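Peptidyl-prolyl cis-trans isomerase (PDB 5EX2) is a periplasmic cyclophilin that probably catalyses the cis-trans isomerisation of peptide bonds preceding proline. Local coordinates at residues Asp13-Trp17 with Asp236-Phe240; Tyr5-Val10 with Pro260-Phe264; Ile105-Ile110 with Tyr120-Tyr124; Met149-Ala153 with Asp252-Leu256. All coordinates share one frame; numbering follows the deposited sequence. Where two conformers were deposited one is given.

Interaction 1 (Asp13-Trp17 with Asp236-Phe240); sequences DPENW and DGPMF
The first turn of helix 238-247 is met at its N-terminal end by Asn16, a residue of the loop that leads from helix 7-11 into strand 17-19. Gly237 holds the N-cap position. Asn16 OD1 accepts from Met239 N at 3.0 Å, and the N-H points almost straight at the oxygen (166°). The donor lies above the carbonyl plane, 42° out of it. The same oxygen accepts a hydrogen bond from a water, which in turn accepts from Phe240 N, so two early amides of the helix are served, one directly and one through water. The other end of the amide is held as well: Asn16 ND2 donates to Asp13 OD2 at 2.9 Å, close to its own amide plane. This fixes the flip of the group. With CG anti to the carbonyl carbon (chi1 -77°), the amide reaches Met239, whose side chain crosses it at about a right angle, SD 3.5 Å from Asn16 CG. An alanine here is likely to leave Met239 N without its side-chain acceptor and Asp13 without its amide donor. Met239 SD sits 4.0 Å from Trp17 NE1, oblique to the indole. A second water joins Glu15 O to Asp236 OD1. These features make a helix N-terminus served by a side-chain carbonyl from a distant loop, with a Met-aromatic contact beside it.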
loop_
_atom_site.group_PDB
_atom_site.type_symbol
_atom_site.label_atom_id
_atom_site.label_comp_id
_atom_site.label_asym_id
_atom_site.label_seq_id
_atom_site.Cartn_x
_atom_site.Cartn_y
_atom_site.Cartn_z
ATOM N N ASP A 13 -22.090 7.937 5.225
ATOM C CA ASP A 13 -22.287 6.540 4.836
ATOM C C ASP A 13 -21.187 5.602 5.316
ATOM O O ASP A 13 -20.434 5.045 4.525
ATOM C CB ASP A 13 -22.419 6.466 3.317
ATOM C CG ASP A 13 -22.931 5.123 2.830
ATOM O OD1 ASP A 13 -23.364 4.287 3.654
ATOM O OD2 ASP A 13 -22.949 4.917 1.603
ATOM N N PRO A 14 -21.102 5.408 6.631
ATOM C CA PRO A 14 -20.068 4.543 7.200
ATOM C C PRO A 14 -20.234 3.080 6.800
ATOM O O PRO A 14 -19.291 2.317 6.924
ATOM C CB PRO A 14 -20.248 4.731 8.709
ATOM C CG PRO A 14 -21.640 5.234 8.879
ATOM C CD PRO A 14 -21.934 6.043 7.669
ATOM N N GLU A 15 -21.410 2.701 6.312
ATOM C CA GLU A 15 -21.620 1.348 5.826
ATOM C C GLU A 15 -20.763 1.069 4.593
ATOM O O GLU A 15 -20.385 -0.079 4.332
ATOM C CB GLU A 15 -23.099 1.121 5.495
ATOM C CG GLU A 15 -24.045 1.194 6.698
ATOM C CD GLU A 15 -24.374 2.626 7.162
ATOM O OE1 GLU A 15 -24.070 3.611 6.442
ATOM O OE2 GLU A 15 -24.956 2.762 8.261
ATOM N N ASN A 16 -20.427 2.127 3.849
ATOM C CA ASN A 16 -19.688 1.962 2.610
ATOM C C ASN A 16 -18.306 2.571 2.636
ATOM O O ASN A 16 -17.531 2.332 1.722
ATOM C CB ASN A 16 -20.479 2.535 1.458
ATOM C CG ASN A 16 -21.599 1.620 1.044
ATOM O OD1 ASN A 16 -21.363 0.492 0.641
ATOM N ND2 ASN A 16 -22.824 2.093 1.159
ATOM N N TRP A 17 -17.991 3.345 3.665
ATOM C CA TRP A 17 -16.719 4.062 3.722
ATOM C C TRP A 17 -16.053 3.935 5.082
ATOM O O TRP A 17 -16.655 4.173 6.134
ATOM C CB TRP A 17 -16.921 5.534 3.377
ATOM C CG TRP A 17 -17.394 5.717 1.991
ATOM C CD1 TRP A 17 -18.686 5.858 1.582
ATOM C CD2 TRP A 17 -16.591 5.736 0.807
ATOM N NE1 TRP A 17 -18.735 5.985 0.219
ATOM C CE2 TRP A 17 -17.459 5.906 -0.283
ATOM C CE3 TRP A 17 -15.214 5.629 0.565
ATOM C CZ2 TRP A 17 -17.004 5.981 -1.595
ATOM C CZ3 TRP A 17 -14.769 5.703 -0.742
ATOM C CH2 TRP A 17 -15.657 5.890 -1.800
ATOM N N ASP A 236 -16.718 -5.006 1.993
ATOM C CA ASP A 236 -17.830 -5.860 2.396
ATOM C C ASP A 236 -19.168 -5.120 2.350
ATOM O O ASP A 236 -20.189 -5.632 2.839
ATOM C CB ASP A 236 -17.588 -6.442 3.799
ATOM C CG ASP A 236 -17.405 -5.380 4.883
ATOM O OD1 ASP A 236 -17.218 -4.184 4.581
ATOM O OD2 ASP A 236 -17.444 -5.759 6.073
ATOM N N GLY A 237 -19.171 -3.929 1.766
ATOM C CA GLY A 237 -20.389 -3.152 1.644
ATOM C C GLY A 237 -20.975 -3.235 0.248
ATOM O O GLY A 237 -20.363 -3.765 -0.685
ATOM N N PRO A 238 -22.185 -2.694 0.081
ATOM C CA PRO A 238 -22.894 -2.865 -1.188
ATOM C C PRO A 238 -22.358 -2.019 -2.325
ATOM O O PRO A 238 -22.455 -2.407 -3.474
ATOM C CB PRO A 238 -24.326 -2.450 -0.852
ATOM C CG PRO A 238 -24.213 -1.583 0.321
ATOM C CD PRO A 238 -23.047 -2.110 1.120
ATOM N N MET A 239 -21.785 -0.863 -2.035
ATOM C CA MET A 239 -21.206 -0.089 -3.125
ATOM C C MET A 239 -20.049 -0.851 -3.764
ATOM O O MET A 239 -19.854 -0.804 -4.973
ATOM C CB MET A 239 -20.741 1.274 -2.637
ATOM C CG MET A 239 -21.896 2.182 -2.348
ATOM S SD MET A 239 -21.455 3.812 -1.738
ATOM C CE MET A 239 -20.751 4.537 -3.216
ATOM N N PHE A 240 -19.277 -1.556 -2.953
ATOM C CA PHE A 240 -18.184 -2.310 -3.529
ATOM C C PHE A 240 -18.723 -3.496 -4.335
ATOM O O PHE A 240 -18.145 -3.852 -5.351
ATOM C CB PHE A 240 -17.196 -2.791 -2.474
ATOM C CG PHE A 240 -15.896 -3.271 -3.071
ATOM C CD1 PHE A 240 -15.015 -2.356 -3.639
ATOM C CD2 PHE A 240 -15.568 -4.614 -3.113
ATOM C CE1 PHE A 240 -13.836 -2.760 -4.216
ATOM C CE2 PHE A 240 -14.380 -5.019 -3.686
ATOM C CZ PHE A 240 -13.516 -4.092 -4.234
HETATM O O HOH W 1 -19.699 -2.687 5.196
HETATM O O HOH W 2 -19.084 -0.751 -0.225
#

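Interaction 2 (Tyr5-Val10 with Pro260-Phe264); sequences YTKESV and PSVVF
Lys7 and Phe264 bring the first turn of helix 7-11 against strand 261-264, an outer strand of a small three-stranded antiparallel sheet. The main bump is the Phe264 ring. It fits into the hollow formed by the start of the helix and the stem of Lys7. Lys7 CB stands over the centre of one face in a CH-pi contact, 3.7 Å from the centroid. The lysine chain is extended, with CG anti to the backbone N (chi1 -168°), and runs back along the ring, so CG lies 3.7 Å from Phe264 CD2 and CD comes near Phe264 CG. The two side chains slide past each other in opposite directions. At the far tip of the ring, Phe264 CZ is 3.4 Å from Lys7 N. An alanine in place of Phe264 would probably open a gap under the helix start and leave the Lys7 stem without the face it lies on. Near the start of the strand the Tyr5 ring is the second bump, in a hollow bordered by Pro260, Met239 of helix 238-247 and Trp17. Its CE2 reaches Pro260 CB at 3.9 Å. The helix start is held in shape by Thr6 at the N-cap, whose OG1 accepts from Ser9 N at 3.1 Å. Ser9 OG donates to Thr6 O, which also accepts from Val10 N. At the edge of the Phe264 ring, in its plane, Tyr5 O lies 3.6 Å from CZ.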
loop_
_atom_site.group_PDB
_atom_site.type_symbol
_atom_site.label_atom_id
_atom_site.label_comp_id
_atom_site.label_asym_id
_atom_site.label_seq_id
_atom_site.Cartn_x
_atom_site.Cartn_y
_atom_site.Cartn_z
ATOM N N TYR A 5 -16.644 10.867 -5.589
ATOM C CA TYR A 5 -17.423 10.827 -4.360
ATOM C C TYR A 5 -17.198 12.089 -3.550
ATOM O O TYR A 5 -16.063 12.474 -3.297
ATOM C CB TYR A 5 -17.037 9.610 -3.530
ATOM C CG TYR A 5 -16.978 8.330 -4.326
ATOM C CD1 TYR A 5 -18.121 7.576 -4.562
ATOM C CD2 TYR A 5 -15.775 7.888 -4.848
ATOM C CE1 TYR A 5 -18.055 6.403 -5.295
ATOM C CE2 TYR A 5 -15.698 6.733 -5.576
ATOM C CZ TYR A 5 -16.833 5.992 -5.797
ATOM O OH TYR A 5 -16.720 4.837 -6.533
ATOM N N THR A 6 -18.286 12.720 -3.137
ATOM C CA THR A 6 -18.196 13.923 -2.322
ATOM C C THR A 6 -17.937 13.572 -0.870
ATOM O O THR A 6 -18.320 12.498 -0.391
ATOM C CB THR A 6 -19.476 14.755 -2.378
ATOM O OG1 THR A 6 -20.555 14.019 -1.786
ATOM C CG2 THR A 6 -19.825 15.121 -3.809
ATOM N N LYS A 7 -17.323 14.507 -0.161
ATOM C CA LYS A 7 -17.039 14.330 1.252
ATOM C C LYS A 7 -18.342 14.121 2.021
ATOM O O LYS A 7 -18.420 13.269 2.905
ATOM C CB LYS A 7 -16.285 15.544 1.796
ATOM C CG LYS A 7 -15.699 15.319 3.176
ATOM C CD LYS A 7 -14.794 16.489 3.587
ATOM C CE LYS A 7 -14.076 16.219 4.898
ATOM N NZ LYS A 7 -13.349 17.420 5.389
ATOM N N GLU A 8 -19.380 14.864 1.652
ATOM C CA GLU A 8 -20.658 14.746 2.319
ATOM C C GLU A 8 -21.213 13.323 2.183
ATOM O O GLU A 8 -21.672 12.730 3.159
ATOM C CB GLU A 8 -21.633 15.771 1.742
ATOM C CG GLU A 8 -22.978 15.819 2.432
ATOM C CD GLU A 8 -23.803 17.038 2.031
ATOM O OE1 GLU A 8 -23.336 17.830 1.184
ATOM O OE2 GLU A 8 -24.919 17.208 2.566
ATOM N N SER A 9 -21.155 12.774 0.974
ATOM C CA SER A 9 -21.722 11.449 0.717
ATOM C C SER A 9 -20.931 10.339 1.414
ATOM O O SER A 9 -21.492 9.317 1.810
ATOM C CB SER A 9 -21.780 11.181 -0.785
ATOM O OG SER A 9 -20.493 10.910 -1.304
ATOM N N VAL A 10 -19.622 10.531 1.540
ATOM C CA VAL A 10 -18.758 9.573 2.200
ATOM C C VAL A 10 -18.949 9.624 3.721
ATOM O O VAL A 10 -19.069 8.585 4.363
ATOM C CB VAL A 10 -17.305 9.850 1.819
ATOM C CG1 VAL A 10 -16.344 9.131 2.740
ATOM C CG2 VAL A 10 -17.078 9.476 0.357
ATOM N N PRO A 260 -12.013 1.855 -4.454
ATOM C CA PRO A 260 -12.212 3.303 -4.469
ATOM C C PRO A 260 -11.817 3.943 -3.158
ATOM O O PRO A 260 -12.230 3.521 -2.078
ATOM C CB PRO A 260 -13.711 3.432 -4.734
ATOM C CG PRO A 260 -14.008 2.266 -5.621
ATOM C CD PRO A 260 -13.177 1.154 -5.021
ATOM N N SER A 261 -11.031 5.005 -3.268
ATOM C CA SER A 261 -10.497 5.721 -2.119
ATOM C C SER A 261 -10.499 7.209 -2.422
ATOM O O SER A 261 -10.382 7.612 -3.575
ATOM C CB SER A 261 -9.076 5.243 -1.797
ATOM O OG SER A 261 -9.037 3.827 -1.654
ATOM N N VAL A 262 -10.640 8.015 -1.393
ATOM C CA VAL A 262 -10.685 9.463 -1.562
ATOM C C VAL A 262 -9.954 10.143 -0.425
ATOM O O VAL A 262 -10.011 9.701 0.720
ATOM C CB VAL A 262 -12.138 9.984 -1.613
ATOM C CG1 VAL A 262 -12.838 9.487 -2.860
ATOM C CG2 VAL A 262 -12.906 9.545 -0.373
ATOM N N VAL A 263 -9.256 11.218 -0.759
ATOM C CA VAL A 263 -8.542 12.022 0.212
ATOM C C VAL A 263 -9.035 13.459 0.073
ATOM O O VAL A 263 -9.064 14.008 -1.026
ATOM C CB VAL A 263 -7.022 11.964 0.009
ATOM C CG1 VAL A 263 -6.318 12.810 1.070
ATOM C CG2 VAL A 263 -6.515 10.518 0.041
ATOM N N PHE A 264 -9.470 14.041 1.186
ATOM C CA PHE A 264 -9.980 15.404 1.205
ATOM C C PHE A 264 -9.044 16.261 2.016
ATOM O O PHE A 264 -8.791 15.980 3.180
ATOM C CB PHE A 264 -11.380 15.453 1.813
ATOM C CG PHE A 264 -12.386 14.614 1.090
ATOM C CD1 PHE A 264 -12.874 15.010 -0.141
ATOM C CD2 PHE A 264 -12.859 13.433 1.649
ATOM C CE1 PHE A 264 -13.823 14.247 -0.804
ATOM C CE2 PHE A 264 -13.806 12.660 0.996
ATOM C CZ PHE A 264 -14.287 13.063 -0.231
HETATM O O HOH W 3 -10.897 17.577 4.725
#

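Interaction 3 (Ile105-Ile110 with Tyr120-Tyr124); sequences IVLTVI and YTGFY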
loop_
_atom_site.group_PDB
_atom_site.type_symbol
_atom_site.label_atom_id
_atom_site.label_comp_id
_atom_site.label_asym_id
_atom_site.label_seq_id
_atom_site.Cartn_x
_atom_site.Cartn_y
_atom_site.Cartn_z
ATOM N N ILE A 105 -9.954 -11.879 10.149
ATOM C CA ILE A 105 -9.680 -11.049 8.982
ATOM C C ILE A 105 -10.246 -11.777 7.781
ATOM O O ILE A 105 -9.661 -12.737 7.280
ATOM C CB ILE A 105 -8.184 -10.769 8.824
ATOM C CG1 ILE A 105 -7.723 -9.864 9.967
ATOM C CG2 ILE A 105 -7.886 -10.092 7.487
ATOM C CD1 ILE A 105 -6.237 -9.521 9.941
ATOM N N VAL A 106 -11.427 -11.350 7.365
ATOM C CA VAL A 106 -12.187 -12.002 6.313
ATOM C C VAL A 106 -12.010 -11.256 5.011
ATOM O O VAL A 106 -12.198 -10.045 4.940
ATOM C CB VAL A 106 -13.682 -12.069 6.668
ATOM C CG1 VAL A 106 -14.486 -12.737 5.558
ATOM C CG2 VAL A 106 -13.878 -12.803 7.991
ATOM N N LEU A 107 -11.608 -11.978 3.984
ATOM C CA LEU A 107 -11.445 -11.393 2.673
ATOM C C LEU A 107 -12.755 -11.325 1.944
ATOM O O LEU A 107 -13.558 -12.248 1.994
ATOM C CB LEU A 107 -10.460 -12.194 1.842
ATOM C CG LEU A 107 -9.117 -12.491 2.497
ATOM C CD1 LEU A 107 -8.188 -13.129 1.478
ATOM C CD2 LEU A 107 -8.508 -11.240 3.041
ATOM N N THR A 108 -12.972 -10.216 1.266
ATOM C CA THR A 108 -14.056 -10.093 0.314
ATOM C C THR A 108 -13.576 -10.695 -0.981
ATOM O O THR A 108 -12.598 -10.229 -1.575
ATOM C CB THR A 108 -14.465 -8.631 0.105
ATOM O OG1 THR A 108 -14.983 -8.104 1.333
ATOM C CG2 THR A 108 -15.487 -8.475 -1.017
ATOM N N VAL A 109 -14.256 -11.750 -1.399
ATOM C CA VAL A 109 -13.935 -12.417 -2.646
ATOM C C VAL A 109 -14.470 -11.620 -3.820
ATOM O O VAL A 109 -15.412 -10.829 -3.684
ATOM C CB VAL A 109 -14.512 -13.842 -2.670
ATOM C CG1 VAL A 109 -13.992 -14.621 -1.481
ATOM C CG2 VAL A 109 -16.058 -13.808 -2.657
ATOM N N ILE A 110 -13.884 -11.851 -4.987
ATOM C CA ILE A 110 -14.271 -11.165 -6.199
ATOM C C ILE A 110 -15.359 -11.943 -6.926
ATOM O O ILE A 110 -16.337 -11.372 -7.413
ATOM C CB ILE A 110 -13.051 -10.970 -7.101
ATOM C CG1 ILE A 110 -12.052 -10.039 -6.408
ATOM C CG2 ILE A 110 -13.463 -10.393 -8.436
ATOM C CD1 ILE A 110 -10.643 -10.151 -6.922
ATOM N N TYR A 120 -6.406 -17.975 -3.524
ATOM C CA TYR A 120 -7.344 -17.049 -4.125
ATOM C C TYR A 120 -6.959 -15.667 -3.660
ATOM O O TYR A 120 -6.150 -15.521 -2.743
ATOM C CB TYR A 120 -8.801 -17.391 -3.762
ATOM C CG TYR A 120 -9.175 -17.152 -2.325
ATOM C CD1 TYR A 120 -8.969 -18.124 -1.351
ATOM C CD2 TYR A 120 -9.771 -15.957 -1.941
ATOM C CE1 TYR A 120 -9.329 -17.888 -0.028
ATOM C CE2 TYR A 120 -10.123 -15.708 -0.628
ATOM C CZ TYR A 120 -9.899 -16.666 0.331
ATOM O OH TYR A 120 -10.265 -16.416 1.639
ATOM N N THR A 121 -7.561 -14.677 -4.307
ATOM C CA THR A 121 -7.339 -13.298 -3.957
ATOM C C THR A 121 -8.651 -12.633 -3.578
ATOM O O THR A 121 -9.752 -13.066 -3.935
ATOM C CB THR A 121 -6.719 -12.496 -5.104
ATOM O OG1 THR A 121 -7.655 -12.388 -6.179
ATOM C CG2 THR A 121 -5.409 -13.115 -5.606
ATOM N N GLY A 122 -8.523 -11.543 -2.855
ATOM C CA GLY A 122 -9.675 -10.774 -2.446
ATOM C C GLY A 122 -9.170 -9.509 -1.811
ATOM O O GLY A 122 -8.012 -9.116 -2.009
ATOM N N PHE A 123 -10.053 -8.853 -1.078
ATOM C CA PHE A 123 -9.744 -7.562 -0.475
ATOM C C PHE A 123 -10.012 -7.566 1.011
ATOM O O PHE A 123 -10.985 -8.168 1.487
ATOM C CB PHE A 123 -10.575 -6.453 -1.108
ATOM C CG PHE A 123 -10.332 -6.243 -2.585
ATOM C CD1 PHE A 123 -9.331 -5.399 -3.030
ATOM C CD2 PHE A 123 -11.131 -6.876 -3.520
ATOM C CE1 PHE A 123 -9.130 -5.188 -4.395
ATOM C CE2 PHE A 123 -10.937 -6.671 -4.885
ATOM C CZ PHE A 123 -9.940 -5.823 -5.314
ATOM N N TYR A 124 -9.178 -6.835 1.737
ATOM C CA TYR A 124 -9.412 -6.563 3.137
ATOM C C TYR A 124 -9.025 -5.124 3.395
ATOM O O TYR A 124 -7.874 -4.745 3.153
ATOM C CB TYR A 124 -8.606 -7.481 4.045
ATOM C CG TYR A 124 -8.663 -7.069 5.496
ATOM C CD1 TYR A 124 -9.801 -7.262 6.255
ATOM C CD2 TYR A 124 -7.577 -6.471 6.099
ATOM C CE1 TYR A 124 -9.848 -6.870 7.581
ATOM C CE2 TYR A 124 -7.609 -6.072 7.420
ATOM C CZ TYR A 124 -8.742 -6.272 8.156
ATOM O OH TYR A 124 -8.777 -5.872 9.478
HETATM O O HOH W 4 -13.537 -7.925 3.736
HETATM O O HOH W 5 -11.541 -14.912 3.787
HETATM O O HOH W 6 -13.042 -15.182 2.158
HETATM O O HOH W 7 -11.961 -14.004 -5.207
#
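Tyr124 offers one ring face to Ile105, whose CG2 stands over the ring centre in a CH-pi contact, 3.6 Å from the centroid. Val106 O lies at the edge of the same ring, near its plane. Ile105 CG2 is anti to the backbone N, which sets it over the ring; the two side chains cross at about a right angle. Tyr120 is approached obliquely: Leu107 CD1 comes 3.9 Å from its CE2, and Val109 CG1 is close to the same atom. Phe123 is also met obliquely, with Ile110 CG1 3.9 Å from CE2. Between these side chains the backbones pair in antiparallel fashion. Thr108 N donates to Phe123 O at 2.9 Å, in the carbonyl plane and nearly straight (168°). Phe123 N returns the bond to Thr108 O at 2.9 Å, tilted from that carbonyl's plane. Gly122 sits where a side chain would collide with Thr108 O, already 3.1 Å from Gly122 CA. Where the pairing ends, a water links Ile110 N with Thr121 O. The hydroxyl of Tyr120 bonds to Asp134, and the Tyr120 side chain lies about 5 Å from a bound magnesium ion at the nearest atoms. The hairpin of strands 108-109 and 119-124 forms one margin of a five-stranded sheet. Strand 127-132 is the next neighbour inward, and Phe240 of helix 238-247 meets the Phe123 ring edge-to-face.

Interaction 4 (Met149-Ala153 with Asp252-Leu256); sequences MPHCA and DVCSL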
loop_
_atom_site.group_PDB
_atom_site.type_symbol
_atom_site.label_atom_id
_atom_site.label_comp_id
_atom_site.label_asym_id
_atom_site.label_seq_id
_atom_site.Cartn_x
_atom_site.Cartn_y
_atom_site.Cartn_z
ATOM N N MET A 149 0.094 -9.446 0.745
ATOM C CA MET A 149 -0.455 -8.397 -0.075
ATOM C C MET A 149 0.296 -8.398 -1.388
ATOM O O MET A 149 1.460 -7.973 -1.435
ATOM C CB MET A 149 -0.342 -7.039 0.611
ATOM C CG MET A 149 -0.800 -5.899 -0.270
ATOM S SD MET A 149 -1.247 -4.421 0.664
ATOM C CE MET A 149 0.318 -3.942 1.367
ATOM N N PRO A 150 -0.351 -8.874 -2.453
ATOM C CA PRO A 150 0.366 -8.980 -3.725
ATOM C C PRO A 150 0.714 -7.631 -4.304
ATOM O O PRO A 150 0.075 -6.636 -3.978
ATOM C CB PRO A 150 -0.629 -9.711 -4.620
ATOM C CG PRO A 150 -1.949 -9.374 -4.061
ATOM C CD PRO A 150 -1.739 -9.350 -2.575
ATOM N N HIS A 151 1.729 -7.615 -5.156
ATOM C CA HIS A 151 2.260 -6.377 -5.671
ATOM C C HIS A 151 1.457 -5.897 -6.885
ATOM O O HIS A 151 1.946 -5.829 -8.009
ATOM C CB HIS A 151 3.745 -6.572 -5.967
ATOM C CG HIS A 151 4.576 -6.675 -4.721
ATOM N ND1 HIS A 151 4.604 -7.794 -3.924
ATOM C CD2 HIS A 151 5.391 -5.772 -4.132
ATOM C CE1 HIS A 151 5.408 -7.572 -2.893
ATOM N NE2 HIS A 151 5.895 -6.352 -2.995
ATOM N N CYS A 152 0.198 -5.560 -6.639
ATOM C CA CYS A 152 -0.641 -4.893 -7.615
ATOM C C CYS A 152 -0.138 -3.470 -7.796
ATOM O O CYS A 152 0.507 -2.937 -6.911
ATOM C CB CYS A 152 -2.113 -4.825 -7.156
ATOM S SG CYS A 152 -2.911 -6.346 -6.783
ATOM N N ALA A 153 -0.482 -2.840 -8.916
ATOM C CA ALA A 153 -0.289 -1.403 -9.073
ATOM C C ALA A 153 -0.919 -0.716 -7.885
ATOM O O ALA A 153 -2.038 -1.061 -7.491
ATOM C CB ALA A 153 -0.890 -0.923 -10.369
ATOM N N ASP A 252 -8.914 -10.939 -11.634
ATOM C CA ASP A 252 -8.118 -11.131 -10.440
ATOM C C ASP A 252 -7.938 -9.769 -9.766
ATOM O O ASP A 252 -8.152 -8.726 -10.392
ATOM C CB ASP A 252 -6.769 -11.759 -10.793
ATOM C CG ASP A 252 -6.015 -12.243 -9.576
ATOM O OD1 ASP A 252 -6.674 -12.621 -8.587
ATOM O OD2 ASP A 252 -4.767 -12.247 -9.610
ATOM N N VAL A 253 -7.542 -9.780 -8.499
ATOM C CA VAL A 253 -7.453 -8.568 -7.704
ATOM C C VAL A 253 -6.584 -7.500 -8.384
ATOM O O VAL A 253 -6.893 -6.326 -8.331
ATOM C CB VAL A 253 -6.912 -8.906 -6.285
ATOM C CG1 VAL A 253 -5.437 -9.315 -6.314
ATOM C CG2 VAL A 253 -7.131 -7.777 -5.344
ATOM N N CYS A 254 -5.524 -7.905 -9.060
ATOM C CA CYS A 254 -4.632 -6.924 -9.667
ATOM C C CYS A 254 -5.106 -6.429 -11.032
ATOM O O CYS A 254 -4.544 -5.486 -11.564
ATOM C CB CYS A 254 -3.223 -7.496 -9.785
ATOM S SG CYS A 254 -2.407 -7.736 -8.182
ATOM N N SER A 255 -6.144 -7.041 -11.594
ATOM C CA SER A 255 -6.694 -6.571 -12.869
ATOM C C SER A 255 -7.878 -5.618 -12.665
ATOM O O SER A 255 -8.328 -4.956 -13.595
ATOM C CB SER A 255 -7.103 -7.755 -13.741
ATOM O OG SER A 255 -5.951 -8.399 -14.253
ATOM N N LEU A 256 -8.358 -5.538 -11.432
ATOM C CA LEU A 256 -9.357 -4.551 -11.060
ATOM C C LEU A 256 -8.674 -3.218 -10.759
ATOM O O LEU A 256 -7.485 -3.185 -10.453
ATOM C CB LEU A 256 -10.126 -5.017 -9.826
ATOM C CG LEU A 256 -11.078 -6.180 -10.037
ATOM C CD1 LEU A 256 -11.412 -6.830 -8.701
ATOM C CD2 LEU A 256 -12.351 -5.694 -10.718
HETATM O O HOH W 8 -2.426 -3.870 -10.671
#
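Cys254 is joined to Cys152 by a disulfide, and the segment reaches it through Asp252 and Val253. Asp252 comes first. Its OD1 accepts weakly from Val253 N and is also bonded to Thr121, while OD2 forms a salt bridge with Arg179. Asp252 O accepts from Ser255 N at 2.9 Å, which closes a short turn around the cysteine. Across this contact Val253 uses its CG1 methyl. With CG1 placed between the backbone N and the carbonyl carbon (chi1 70°), that methyl lies 3.9 Å from Cys152 SG and 4.2 Å from Pro150 CG. Then comes Cys254. Its SG is 2.0 Å from Cys152 SG, and the torsion about the S-S bond is -74°, a left-handed twist. Both cysteines carry SG anti to their carbonyl carbon. Pro150 CB lies 4.4 Å from Cys254 SG, so the proline ring borders the sulfur. On the backbone side, a water accepts a hydrogen bond from Ala153 N and donates one to Cys254 O, 2.8 Å from that oxygen. His151 is the centre of an inverse gamma turn that leads into Cys152. Leu256 ends the segment and packs on Leu244 and Met247 of helix 238-247 and on Phe123. The bond thus ties the loop between helix 238-247 and strand 261-264 to the loop between strand 145-148 and the barrel strand 155-158, with Pro128 of strand 127-132 against Cys152 and Val253.

How the interactions relate
Interactions 1 and 2 lie side by side, their centres 12 Å apart, where the N-terminal residues meet the C-terminal part of the chain. Trp17 of interaction 1 packs against Tyr5 of interaction 2. Each contributes an outer strand, or its start, to the small sheet of strands 17-19, 229-233 and 261-264. Interaction 3, a local hairpin, closes within the much longer span of interaction 1. The two are 15 Å apart between centres and touch through helix 238-247. Interaction 4 follows interaction 3 in series, 12 Å away between centres, and joins it through Thr121 with Asp252 and Phe123 with Val253. Segments 236-240, 252-256 and 260-264 come in succession, so the C-terminal part is fastened to the N-terminal residues, the five-stranded sheet and the barrel side.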